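Local coordinates for protein dTDP-4-amino-4,6-dideoxyglucose formyltransferase (Shewanella sp. FDAARGOS_354, PDB 6V2T) that probably transfers a formyl group from a folate cofactor to the 4-amino group of dTDP-4-amino-4,6-dideoxyglucose, a sugar nucleotide linked to O-antigen of lipopolysaccharide, at residues I145-E150 and A156-K161; I117-N122 and Q180-L185; L223-I226 and D231-D234. One frame throughout, in Å; residues are numbered along the deposited sequence.

Interaction 1 of 3, residues I145-E150 and A156-K161; sequences IHLMNE and AILFQK. With FOL (folic acid), chain H.
Strands 141-147 and 157-163 form a beta hairpin at the edge of the formyltransferase sheet, and a classic beta bulge breaks its pairing where Leu158 and Phe159 both face Ile145. Ile145 O takes two backbone N-H groups. Leu158 N comes to Ile145 O at 2.8 Å, in the carbonyl plane, and Phe159 N lies farther from Ile145 O at 3.2 Å. Ile145 N closes the pair on Phe159 O at 2.8 Å. Leu147 N reaches Ala156 O at 2.8 Å. The bulge brings Leu158 over Leu147, and the two side chains cross at about a right angle, with Leu158 CD2 4.0 Å from Leu147 CG. His146 has chi1 67°, with CG between its backbone N and carbonyl carbon. From there ND1 bonds to Leu147 O, above that carbonyl plane, and NE2 bonds to Asn116 OD1. Both ring nitrogens are thus engaged, which fixes the ring rotation. His146 CE1 meets O4 of the bound folic acid at 3.4 Å, in the ring plane. Folate NA2 donates to Asn149 O at 3.1 Å, and Met148 CE packs against the pterin. Main-chain bonds thus hold the hairpin, while His146, Met148 and Asn149 line the pterin pocket.

Interaction 2 of 3, residues I117-N122 and Q180-L185; sequences IHPGLN and QTEMDL
Glu182 has chi1 -66°, which puts CG beside its backbone N, and chi2 -173°, which carries the carboxylate straight out from helix 171-194 toward Ile117 and Pro119. In Ile117, chi1 of -52° leaves CG2 anti to the backbone N, and this methyl is the branch that meets the acid. Ile117 CG2 lies 3.8 Å from Glu182 OE2. The same oxygen sits 3.7 Å from Pro119 CB and also 3.7 Å from Pro119 N, a nitrogen that has no hydrogen to give. These are van der Waals contacts, and a single carboxylate oxygen makes them all. Its polar partner lies outside both segments: His99 NE2 is hydrogen-bonded to Glu182 OE2. Pro119 also packs on His99. The contact lies where strand 113-118 runs out into a loop, in the Formyl transferase region. His99 lines the pocket of dTDP-4-amino-4,6-dideoxyglucose, and the Pro119 side chain comes within about 4 Å of that ligand. Glu182 is therefore a second-shell residue behind a pocket histidine. The touching residues are buried. A carboxylate thus sits among apolar neighbours with an imidazole as its polar partner, consistent with this bond setting the orientation of the His99 ring.

Interaction 3 of 3, residues L223-I226 and D231-D234; sequences LDHI and DHID
His225 ND1 and His232 NE2 lie 2.9 Å apart and share a hydrogen bond, with an angle of 158° at the hydrogen. Either nitrogen could be the donor. Each nitrogen lies in the plane of the partner's ring, at its edge. The ring planes are turned 74° against each other and their centroids are 5.2 Å apart, so the rings meet rim to rim and neither lies over the other's face. CE1 of His232 also comes to 3.6 Å from His225 O. His225 CG stands anti to the backbone N, which turns the ring toward the helix. His225 is exposed, whereas His232 is buried.

The other nitrogen of His232 bonds across the dimer interface. His232 ND1 is hydrogen-bonded to ND1 of His232 of the second subunit, and these two rings meet with planes at about 60°. Both nitrogens of His232 are therefore engaged, one within its own chain and one across the interface. This pair of bonds would restrict rotation of the ring.

The contact belongs to the C-terminal dimerization region, where a loop leads into short strand 226-228 and then helix 229-238. Ile226 pairs antiparallel with a strand of the second subunit, which carries the sheet across the interface. His232 also packs on Gly227 of that subunit. Next to His225, Asp224 OD1 makes a salt bridge to Arg230 of the second subunit, anchoring the loop from the other chain. On the helix, Asp231 N bonds to Thr228 OG1. About one turn along the helix, Asp234 forms salt bridges with Arg237 and Lys138 of its own chain.

In the fold
Interactions 1 and 2 are neighbours in the Formyl transferase region, with centres 11 Å apart. They share the mixed sheet, in which strands 113-118, 141-147 and 157-163 lie side by side. Along the chain, the hairpin of interaction 1 falls between the two segments of interaction 2, and strand 157-163 leads on to helix 171-194. The two also touch: Gln160 NE2 probably bonds to Asn122 O at 3.2 Å. Interaction 3 comes later, in the C-terminal dimerization region. Its centre is about 35 Å from that of interaction 1 and about 30 Å from that of interaction 2. Interaction 1 lines the folate pocket, interaction 2 lies beside the sugar-nucleotide pocket, and the third is at the subunit interface.

Interaction 1 of 3, residues I145-E150 and A156-K161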
ATOM      1  N   ILE B 145       3.856  -3.587  31.136  1.00 25.56           N
ATOM      2  CA  ILE B 145       5.036  -3.230  31.972  1.00 27.36           C
ATOM      3  C   ILE B 145       5.189  -4.333  33.018  1.00 30.08           C
ATOM      4  O   ILE B 145       4.225  -4.550  33.802  1.00 29.45           O
ATOM      5  CB  ILE B 145       4.872  -1.840  32.601  1.00 27.86           C
ATOM      6  CG1 ILE B 145       4.581  -0.803  31.518  1.00 28.63           C
ATOM      7  CG2 ILE B 145       6.122  -1.492  33.388  1.00 30.58           C
ATOM      8  CD1 ILE B 145       4.485   0.613  32.052  1.00 31.58           C
ATOM      9  N   HIS B 146       6.311  -5.050  32.974  1.00 27.00           N
ATOM     10  CA  HIS B 146       6.502  -6.280  33.793  1.00 26.71           C
ATOM     11  C   HIS B 146       7.909  -6.331  34.362  1.00 27.19           C
ATOM     12  O   HIS B 146       8.842  -5.716  33.782  1.00 26.03           O
ATOM     13  CB  HIS B 146       6.125  -7.508  32.946  1.00 24.86           C
ATOM     14  CG  HIS B 146       7.058  -7.752  31.806  1.00 22.26           C
ATOM     15  ND1 HIS B 146       8.177  -8.547  31.938  1.00 26.15           N
ATOM     16  CD2 HIS B 146       7.052  -7.340  30.528  1.00 24.26           C
ATOM     17  CE1 HIS B 146       8.817  -8.592  30.783  1.00 24.72           C
ATOM     18  NE2 HIS B 146       8.162  -7.872  29.911  1.00 23.52           N
ATOM     19  N   LEU B 147       8.050  -6.982  35.510  1.00 28.24           N
ATOM     20  CA  LEU B 147       9.371  -7.347  36.066  1.00 28.20           C
ATOM     21  C   LEU B 147      10.017  -8.329  35.080  1.00 27.09           C
ATOM     22  O   LEU B 147       9.295  -9.147  34.508  1.00 25.24           O
ATOM     23  CB  LEU B 147       9.178  -7.978  37.452  1.00 28.83           C
ATOM     24  CG  LEU B 147       8.816  -7.003  38.576  1.00 33.10           C
ATOM     25  CD1 LEU B 147       8.437  -7.749  39.851  1.00 37.03           C
ATOM     26  CD2 LEU B 147       9.961  -6.051  38.849  1.00 29.83           C
ATOM     27  N   MET B 148      11.328  -8.220  34.872  1.00 28.81           N
ATOM     28  CA  MET B 148      12.102  -9.102  33.982  1.00 28.79           C
ATOM     29  C   MET B 148      12.679 -10.250  34.815  1.00 31.40           C
ATOM     30  O   MET B 148      13.325  -9.976  35.836  1.00 30.94           O
ATOM     31  CB  MET B 148      13.211  -8.327  33.277  1.00 28.97           C
ATOM     32  CG  MET B 148      12.653  -7.138  32.544  1.00 28.74           C
ATOM     33  SD  MET B 148      13.858  -5.947  31.977  1.00 31.30           S
ATOM     34  CE  MET B 148      14.731  -6.895  30.734  1.00 32.63           C
ATOM     35  N   ASN B 149      12.319 -11.489  34.453  1.00 31.46           N
ATOM     36  CA  ASN B 149      12.979 -12.720  34.958  1.00 33.79           C
ATOM     37  C   ASN B 149      13.934 -13.191  33.851  1.00 32.74           C
ATOM     38  O   ASN B 149      14.192 -12.449  32.906  1.00 29.57           O
ATOM     39  CB  ASN B 149      11.947 -13.759  35.441  1.00 30.77           C
ATOM     40  CG  ASN B 149      11.031 -14.271  34.352  1.00 30.61           C
ATOM     41  OD1 ASN B 149      11.364 -14.216  33.177  1.00 28.92           O
ATOM     42  ND2 ASN B 149       9.862 -14.772  34.725  1.00 30.14           N
ATOM     43  N   GLU B 150      14.413 -14.411  33.961  1.00 32.93           N
ATOM     44  CA  GLU B 150      15.392 -15.007  33.034  1.00 35.98           C
ATOM     45  C   GLU B 150      14.734 -15.336  31.696  1.00 34.68           C
ATOM     46  O   GLU B 150      15.471 -15.382  30.734  1.00 33.06           O
ATOM     47  CB  GLU B 150      15.931 -16.297  33.651  1.00 40.28           C
ATOM     48  CG  GLU B 150      16.686 -16.071  34.935  1.00 45.18           C
ATOM     49  CD  GLU B 150      17.265 -17.362  35.485  1.00 48.75           C
ATOM     50  OE1 GLU B 150      17.549 -18.260  34.674  1.00 49.77           O
ATOM     51  OE2 GLU B 150      17.400 -17.466  36.704  1.00 53.59           O
ATOM     52  N   ALA B 156       6.476 -10.850  36.335  1.00 27.14           N
ATOM     53  CA  ALA B 156       5.193 -10.411  36.940  1.00 27.29           C
ATOM     54  C   ALA B 156       4.739  -9.106  36.274  1.00 28.73           C
ATOM     55  O   ALA B 156       5.556  -8.192  36.133  1.00 30.08           O
ATOM     56  CB  ALA B 156       5.310 -10.239  38.427  1.00 28.70           C
ATOM     57  N   ILE B 157       3.484  -9.069  35.855  1.00 24.94           N
ATOM     58  CA  ILE B 157       2.821  -7.878  35.261  1.00 26.65           C
ATOM     59  C   ILE B 157       2.642  -6.845  36.368  1.00 29.07           C
ATOM     60  O   ILE B 157       2.088  -7.196  37.438  1.00 32.38           O
ATOM     61  CB  ILE B 157       1.497  -8.277  34.587  1.00 27.19           C
ATOM     62  CG1 ILE B 157       1.758  -9.309  33.486  1.00 30.64           C
ATOM     63  CG2 ILE B 157       0.784  -7.050  34.052  1.00 28.89           C
ATOM     64  CD1 ILE B 157       0.517  -9.871  32.901  1.00 30.59           C
ATOM     65  N   LEU B 158       3.136  -5.627  36.121  1.00 28.68           N
ATOM     66  CA  LEU B 158       2.933  -4.452  37.006  1.00 27.58           C
ATOM     67  C   LEU B 158       1.724  -3.634  36.522  1.00 30.31           C
ATOM     68  O   LEU B 158       0.808  -3.319  37.343  1.00 30.69           O
ATOM     69  CB  LEU B 158       4.242  -3.649  36.999  1.00 30.17           C
ATOM     70  CG  LEU B 158       5.482  -4.439  37.405  1.00 28.17           C
ATOM     71  CD1 LEU B 158       6.690  -3.545  37.622  1.00 30.43           C
ATOM     72  CD2 LEU B 158       5.207  -5.232  38.684  1.00 29.90           C
ATOM     73  N   PHE B 159       1.716  -3.255  35.251  1.00 27.92           N
ATOM     74  CA  PHE B 159       0.614  -2.499  34.614  1.00 28.52           C
ATOM     75  C   PHE B 159       0.443  -3.040  33.210  1.00 30.99           C
ATOM     76  O   PHE B 159       1.479  -3.379  32.607  1.00 31.70           O
ATOM     77  CB  PHE B 159       0.952  -1.011  34.534  1.00 28.49           C
ATOM     78  CG  PHE B 159       1.223  -0.405  35.880  1.00 30.54           C
ATOM     79  CD1 PHE B 159       0.183  -0.018  36.715  1.00 31.88           C
ATOM     80  CD2 PHE B 159       2.516  -0.249  36.320  1.00 30.72           C
ATOM     81  CE1 PHE B 159       0.449   0.533  37.962  1.00 33.01           C
ATOM     82  CE2 PHE B 159       2.776   0.283  37.577  1.00 33.32           C
ATOM     83  CZ  PHE B 159       1.741   0.693  38.383  1.00 30.48           C
ATOM     84  N   GLN B 160      -0.779  -3.131  32.701  1.00 27.66           N
ATOM     85  CA  GLN B 160      -0.960  -3.452  31.266  1.00 28.78           C
ATOM     86  C   GLN B 160      -2.298  -2.898  30.781  1.00 33.54           C
ATOM     87  O   GLN B 160      -3.237  -2.758  31.605  1.00 34.27           O
ATOM     88  CB  GLN B 160      -0.780  -4.952  31.015  1.00 33.73           C
ATOM     89  CG  GLN B 160      -1.939  -5.822  31.433  1.00 35.01           C
ATOM     90  CD  GLN B 160      -1.743  -7.287  31.086  1.00 37.85           C
ATOM     91  OE1 GLN B 160      -2.550  -8.110  31.489  1.00 34.19           O
ATOM     92  NE2 GLN B 160      -0.698  -7.643  30.334  1.00 29.95           N
ATOM     93  N   LYS B 161      -2.375  -2.626  29.480  1.00 33.35           N
ATOM     94  CA  LYS B 161      -3.617  -2.156  28.829  1.00 31.01           C
ATOM     95  C   LYS B 161      -3.726  -2.741  27.429  1.00 29.40           C
ATOM     96  O   LYS B 161      -2.771  -2.639  26.655  1.00 30.74           O
ATOM     97  CB  LYS B 161      -3.661  -0.626  28.836  1.00 33.10           C
ATOM     98  CG  LYS B 161      -5.002  -0.064  28.346  1.00 39.28           C
ATOM     99  CD  LYS B 161      -5.274   1.397  28.687  1.00 47.90           C
ATOM    100  CE  LYS B 161      -4.090   2.141  29.291  1.00 51.19           C
ATOM    101  NZ  LYS B 161      -4.323   3.599  29.423  1.00 56.26           N
TER
HETATM  102  N1  FOL H 302      15.542  -9.829  28.937  1.00 29.35           N
HETATM  103  C2  FOL H 302      15.054 -10.738  29.797  1.00 27.92           C
HETATM  104  NA2 FOL H 302      15.888 -11.540  30.451  1.00 30.05           N
HETATM  105  N3  FOL H 302      13.713 -10.825  30.049  1.00 28.68           N
HETATM  106  C4  FOL H 302      12.852 -10.039  29.383  1.00 27.16           C
HETATM  107  O4  FOL H 302      11.638 -10.193  29.681  1.00 29.32           O
HETATM  108  C4A FOL H 302      13.339  -9.091  28.488  1.00 25.91           C
HETATM  109  N5  FOL H 302      12.544  -8.296  27.771  1.00 29.33           N
HETATM  110  C6  FOL H 302      12.993  -7.582  26.570  1.00 33.80           C
HETATM  111  C7  FOL H 302      14.442  -7.126  26.821  1.00 31.58           C
HETATM  112  N8  FOL H 302      15.261  -8.141  27.426  1.00 30.05           N
HETATM  113  C8A FOL H 302      14.721  -9.018  28.286  1.00 27.91           C
HETATM  114  C9  FOL H 302      12.645  -8.344  25.237  1.00 39.78           C
HETATM  115  N10 FOL H 302      13.640  -8.140  24.181  1.00 40.65           N
HETATM  116  C11 FOL H 302      15.148 -10.999  21.486  1.00 48.63           C
HETATM  117  C12 FOL H 302      15.619  -9.685  21.506  1.00 52.78           C
HETATM  118  C13 FOL H 302      15.092  -8.748  22.401  1.00 49.49           C
HETATM  119  C14 FOL H 302      14.111  -9.092  23.309  1.00 42.59           C
HETATM  120  C15 FOL H 302      13.663 -10.409  23.305  1.00 51.28           C
HETATM  121  C16 FOL H 302      14.171 -11.351  22.408  1.00 52.89           C
HETATM  122  C   FOL H 302      15.736 -12.019  20.539  1.00 46.04           C
HETATM  123  O   FOL H 302      16.836 -11.766  20.099  1.00 51.50           O
HETATM  124  N   FOL H 302      15.153 -13.185  20.246  1.00 39.73           N

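Interaction 2 of 3, residues I117-N122 and Q180-L185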
ATOM      1  N   ILE B 117       9.305  -2.582  29.301  1.00 27.77           N
ATOM      2  CA  ILE B 117       8.136  -1.984  28.612  1.00 27.77           C
ATOM      3  C   ILE B 117       7.953  -2.740  27.294  1.00 28.36           C
ATOM      4  O   ILE B 117       8.782  -2.595  26.377  1.00 27.61           O
ATOM      5  CB  ILE B 117       8.367  -0.471  28.426  1.00 29.43           C
ATOM      6  CG1 ILE B 117       8.736   0.197  29.743  1.00 33.48           C
ATOM      7  CG2 ILE B 117       7.129   0.179  27.814  1.00 32.81           C
ATOM      8  CD1 ILE B 117       9.273   1.595  29.569  1.00 41.57           C
ATOM      9  N   HIS B 118       6.933  -3.580  27.216  1.00 25.23           N
ATOM     10  CA  HIS B 118       6.716  -4.524  26.089  1.00 26.93           C
ATOM     11  C   HIS B 118       5.484  -4.098  25.306  1.00 25.66           C
ATOM     12  O   HIS B 118       4.397  -3.950  25.875  1.00 25.26           O
ATOM     13  CB  HIS B 118       6.570  -5.956  26.634  1.00 24.72           C
ATOM     14  CG  HIS B 118       6.189  -6.988  25.622  1.00 26.07           C
ATOM     15  ND1 HIS B 118       7.042  -7.376  24.602  1.00 24.60           N
ATOM     16  CD2 HIS B 118       5.122  -7.800  25.546  1.00 25.84           C
ATOM     17  CE1 HIS B 118       6.471  -8.332  23.904  1.00 28.83           C
ATOM     18  NE2 HIS B 118       5.269  -8.585  24.442  1.00 25.08           N
ATOM     19  N   PRO B 119       5.603  -4.018  23.967  1.00 27.38           N
ATOM     20  CA  PRO B 119       4.477  -3.686  23.098  1.00 26.71           C
ATOM     21  C   PRO B 119       3.585  -4.877  22.717  1.00 26.84           C
ATOM     22  O   PRO B 119       3.199  -4.979  21.576  1.00 27.72           O
ATOM     23  CB  PRO B 119       5.192  -3.067  21.906  1.00 25.72           C
ATOM     24  CG  PRO B 119       6.468  -3.883  21.785  1.00 27.91           C
ATOM     25  CD  PRO B 119       6.885  -4.106  23.226  1.00 27.35           C
ATOM     26  N   GLY B 120       3.311  -5.748  23.687  1.00 27.78           N
ATOM     27  CA  GLY B 120       2.290  -6.814  23.619  1.00 28.53           C
ATOM     28  C   GLY B 120       1.520  -6.888  24.929  1.00 29.66           C
ATOM     29  O   GLY B 120       1.908  -6.204  25.890  1.00 28.95           O
ATOM     30  N   LEU B 121       0.422  -7.642  24.940  1.00 28.41           N
ATOM     31  CA  LEU B 121      -0.360  -7.941  26.156  1.00 29.16           C
ATOM     32  C   LEU B 121       0.033  -9.328  26.668  1.00 28.03           C
ATOM     33  O   LEU B 121      -0.573 -10.328  26.214  1.00 27.67           O
ATOM     34  CB  LEU B 121      -1.855  -7.859  25.836  1.00 31.36           C
ATOM     35  CG  LEU B 121      -2.739  -7.697  27.079  1.00 33.02           C
ATOM     36  CD1 LEU B 121      -2.615  -6.313  27.661  1.00 35.86           C
ATOM     37  CD2 LEU B 121      -4.183  -8.000  26.770  1.00 35.88           C
ATOM     38  N   ASN B 122       1.004  -9.383  27.568  1.00 28.97           N
ATOM     39  CA  ASN B 122       1.469 -10.668  28.173  1.00 29.51           C
ATOM     40  C   ASN B 122       0.267 -11.356  28.797  1.00 27.33           C
ATOM     41  O   ASN B 122      -0.583 -10.682  29.374  1.00 33.49           O
ATOM     42  CB  ASN B 122       2.609 -10.428  29.148  1.00 29.30           C
ATOM     43  CG  ASN B 122       3.890 -10.046  28.428  1.00 27.92           C
ATOM     44  OD1 ASN B 122       3.963 -10.079  27.198  1.00 30.55           O
ATOM     45  ND2 ASN B 122       4.892  -9.643  29.191  1.00 32.53           N
ATOM     46  N   GLN B 180       0.775   4.567  21.520  1.00 37.17           N
ATOM     47  CA  GLN B 180      -0.003   5.611  22.257  1.00 37.84           C
ATOM     48  C   GLN B 180      -0.318   5.115  23.677  1.00 32.11           C
ATOM     49  O   GLN B 180      -0.183   5.897  24.635  1.00 32.53           O
ATOM     50  CB  GLN B 180      -1.303   5.974  21.541  1.00 39.42           C
ATOM     51  CG  GLN B 180      -1.987   7.186  22.165  1.00 48.84           C
ATOM     52  CD  GLN B 180      -1.065   8.379  22.306  1.00 51.52           C
ATOM     53  OE1 GLN B 180      -0.513   8.884  21.321  1.00 50.52           O
ATOM     54  NE2 GLN B 180      -0.860   8.816  23.543  1.00 47.11           N
ATOM     55  N   THR B 181      -0.749   3.863  23.788  1.00 34.80           N
ATOM     56  CA  THR B 181      -1.069   3.188  25.063  1.00 32.72           C
ATOM     57  C   THR B 181       0.185   3.065  25.933  1.00 31.99           C
ATOM     58  O   THR B 181       0.021   3.197  27.165  1.00 33.32           O
ATOM     59  CB  THR B 181      -1.778   1.858  24.794  1.00 34.99           C
ATOM     60  OG1 THR B 181      -3.129   2.256  24.594  1.00 36.59           O
ATOM     61  CG2 THR B 181      -1.685   0.872  25.931  1.00 33.96           C
ATOM     62  N   GLU B 182       1.351   2.743  25.349  1.00 29.53           N
ATOM     63  CA  GLU B 182       2.637   2.700  26.064  1.00 32.50           C
ATOM     64  C   GLU B 182       2.906   4.088  26.643  1.00 34.03           C
ATOM     65  O   GLU B 182       3.356   4.173  27.789  1.00 27.36           O
ATOM     66  CB  GLU B 182       3.852   2.338  25.207  1.00 33.59           C
ATOM     67  CG  GLU B 182       3.874   0.937  24.634  1.00 39.47           C
ATOM     68  CD  GLU B 182       5.198   0.632  23.942  1.00 43.57           C
ATOM     69  OE1 GLU B 182       5.626   1.458  23.074  1.00 39.08           O
ATOM     70  OE2 GLU B 182       5.842  -0.388  24.313  1.00 42.73           O
ATOM     71  N   MET B 183       2.650   5.141  25.863  1.00 32.35           N
ATOM     72  CA  MET B 183       2.892   6.527  26.340  1.00 31.67           C
ATOM     73  C   MET B 183       1.906   6.879  27.451  1.00 30.25           C
ATOM     74  O   MET B 183       2.367   7.447  28.441  1.00 38.86           O
ATOM     75  CB  MET B 183       2.807   7.503  25.174  1.00 34.81           C
ATOM     76  CG  MET B 183       4.005   7.349  24.273  1.00 38.46           C
ATOM     77  SD  MET B 183       4.093   8.603  22.958  1.00 50.72           S
ATOM     78  CE  MET B 183       2.510   8.396  22.148  1.00 44.09           C
ATOM     79  N   ASP B 184       0.632   6.503  27.313  1.00 30.05           N
ATOM     80  CA  ASP B 184      -0.405   6.694  28.349  1.00 34.07           C
ATOM     81  C   ASP B 184       0.030   5.998  29.646  1.00 35.49           C
ATOM     82  O   ASP B 184      -0.038   6.637  30.692  1.00 30.66           O
ATOM     83  CB  ASP B 184      -1.776   6.167  27.913  1.00 34.01           C
ATOM     84  CG  ASP B 184      -2.488   6.934  26.805  1.00 41.83           C
ATOM     85  OD1 ASP B 184      -1.996   8.008  26.413  1.00 38.68           O
ATOM     86  OD2 ASP B 184      -3.507   6.395  26.308  1.00 40.78           O
ATOM     87  N   LEU B 185       0.450   4.716  29.590  1.00 35.24           N
ATOM     88  CA  LEU B 185       0.903   3.971  30.796  1.00 31.67           C
ATOM     89  C   LEU B 185       2.086   4.669  31.462  1.00 30.29           C
ATOM     90  O   LEU B 185       2.101   4.782  32.720  1.00 33.65           O
ATOM     91  CB  LEU B 185       1.283   2.532  30.418  1.00 33.07           C
ATOM     92  CG  LEU B 185       0.119   1.600  30.141  1.00 34.57           C
ATOM     93  CD1 LEU B 185       0.629   0.286  29.559  1.00 39.68           C
ATOM     94  CD2 LEU B 185      -0.697   1.318  31.406  1.00 37.66           C
TER

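Interaction 3 of 3, residues L223-I226 and D231-D234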
ATOM      1  N   LEU B 223       1.842 -19.151  -2.622  1.00 38.87           N
ATOM      2  CA  LEU B 223       0.808 -18.731  -3.608  1.00 36.56           C
ATOM      3  C   LEU B 223      -0.210 -19.856  -3.885  1.00 38.37           C
ATOM      4  O   LEU B 223      -1.251 -19.552  -4.451  1.00 37.33           O
ATOM      5  CB  LEU B 223       1.529 -18.273  -4.877  1.00 38.67           C
ATOM      6  CG  LEU B 223       2.227 -16.909  -4.773  1.00 40.11           C
ATOM      7  CD1 LEU B 223       2.831 -16.484  -6.112  1.00 41.16           C
ATOM      8  CD2 LEU B 223       1.269 -15.853  -4.253  1.00 37.60           C
ATOM      9  N   ASP B 224       0.067 -21.109  -3.495  1.00 44.98           N
ATOM     10  CA  ASP B 224      -0.815 -22.278  -3.775  1.00 43.01           C
ATOM     11  C   ASP B 224      -1.742 -22.530  -2.590  1.00 43.22           C
ATOM     12  O   ASP B 224      -2.725 -23.303  -2.725  1.00 42.94           O
ATOM     13  CB  ASP B 224       0.037 -23.500  -4.127  1.00 46.06           C
ATOM     14  CG  ASP B 224       0.824 -23.267  -5.406  1.00 45.92           C
ATOM     15  OD1 ASP B 224       0.190 -22.863  -6.405  1.00 42.17           O
ATOM     16  OD2 ASP B 224       2.076 -23.415  -5.381  1.00 56.89           O
ATOM     17  N   HIS B 225      -1.461 -21.883  -1.464  1.00 43.85           N
ATOM     18  CA  HIS B 225      -2.243 -22.054  -0.225  1.00 39.70           C
ATOM     19  C   HIS B 225      -3.686 -21.714  -0.556  1.00 41.55           C
ATOM     20  O   HIS B 225      -3.895 -20.679  -1.205  1.00 40.50           O
ATOM     21  CB  HIS B 225      -1.663 -21.176   0.891  1.00 41.25           C
ATOM     22  CG  HIS B 225      -2.461 -21.296   2.130  1.00 41.36           C
ATOM     23  ND1 HIS B 225      -3.549 -20.482   2.366  1.00 41.97           N
ATOM     24  CD2 HIS B 225      -2.398 -22.200   3.137  1.00 41.35           C
ATOM     25  CE1 HIS B 225      -4.088 -20.830   3.523  1.00 50.69           C
ATOM     26  NE2 HIS B 225      -3.388 -21.889   4.014  1.00 43.53           N
ATOM     27  N   ILE B 226      -4.628 -22.579  -0.174  1.00 38.57           N
ATOM     28  CA  ILE B 226      -6.084 -22.399  -0.410  1.00 44.09           C
ATOM     29  C   ILE B 226      -6.672 -21.867   0.893  1.00 42.34           C
ATOM     30  O   ILE B 226      -6.423 -22.486   1.929  1.00 47.91           O
ATOM     31  CB  ILE B 226      -6.735 -23.739  -0.831  1.00 44.79           C
ATOM     32  CG1 ILE B 226      -6.110 -24.282  -2.118  1.00 47.72           C
ATOM     33  CG2 ILE B 226      -8.240 -23.625  -0.941  1.00 42.05           C
ATOM     34  CD1 ILE B 226      -4.967 -25.238  -1.854  1.00 54.19           C
ATOM     35  N   ASP B 231      -8.809 -14.629   5.164  1.00 32.00           N
ATOM     36  CA  ASP B 231      -7.618 -15.170   5.862  1.00 31.77           C
ATOM     37  C   ASP B 231      -6.362 -14.709   5.127  1.00 27.87           C
ATOM     38  O   ASP B 231      -5.327 -14.478   5.790  1.00 28.83           O
ATOM     39  CB  ASP B 231      -7.670 -16.683   5.990  1.00 35.14           C
ATOM     40  CG  ASP B 231      -8.701 -17.169   7.018  1.00 37.90           C
ATOM     41  OD1 ASP B 231      -9.295 -16.330   7.752  1.00 38.78           O
ATOM     42  OD2 ASP B 231      -8.938 -18.366   7.036  1.00 41.43           O
ATOM     43  N   HIS B 232      -6.455 -14.573   3.819  1.00 30.80           N
ATOM     44  CA  HIS B 232      -5.321 -14.116   2.985  1.00 32.28           C
ATOM     45  C   HIS B 232      -5.122 -12.624   3.235  1.00 29.98           C
ATOM     46  O   HIS B 232      -3.966 -12.205   3.394  1.00 32.02           O
ATOM     47  CB  HIS B 232      -5.557 -14.489   1.528  1.00 32.30           C
ATOM     48  CG  HIS B 232      -5.391 -15.946   1.275  1.00 37.57           C
ATOM     49  ND1 HIS B 232      -6.071 -16.606   0.253  1.00 37.95           N
ATOM     50  CD2 HIS B 232      -4.618 -16.869   1.892  1.00 39.06           C
ATOM     51  CE1 HIS B 232      -5.710 -17.884   0.257  1.00 36.20           C
ATOM     52  NE2 HIS B 232      -4.810 -18.071   1.247  1.00 37.78           N
ATOM     53  N   ILE B 233      -6.208 -11.867   3.281  1.00 27.14           N
ATOM     54  CA  ILE B 233      -6.130 -10.400   3.554  1.00 28.51           C
ATOM     55  C   ILE B 233      -5.555 -10.185   4.958  1.00 32.04           C
ATOM     56  O   ILE B 233      -4.672  -9.308   5.123  1.00 28.56           O
ATOM     57  CB  ILE B 233      -7.483  -9.704   3.326  1.00 28.16           C
ATOM     58  CG1 ILE B 233      -7.790  -9.600   1.830  1.00 28.36           C
ATOM     59  CG2 ILE B 233      -7.508  -8.336   3.999  1.00 28.62           C
ATOM     60  CD1 ILE B 233      -9.130  -9.023   1.490  1.00 28.20           C
ATOM     61  N   ASP B 234      -5.983 -10.989   5.931  1.00 31.95           N
ATOM     62  CA  ASP B 234      -5.525 -10.890   7.338  1.00 31.04           C
ATOM     63  C   ASP B 234      -4.016 -11.134   7.404  1.00 27.46           C
ATOM     64  O   ASP B 234      -3.312 -10.343   8.068  1.00 27.36           O
ATOM     65  CB  ASP B 234      -6.319 -11.845   8.237  1.00 32.01           C
ATOM     66  CG  ASP B 234      -7.683 -11.313   8.610  1.00 32.47           C
ATOM     67  OD1 ASP B 234      -8.011 -10.177   8.200  1.00 35.38           O
ATOM     68  OD2 ASP B 234      -8.385 -12.000   9.385  1.00 34.01           O
TER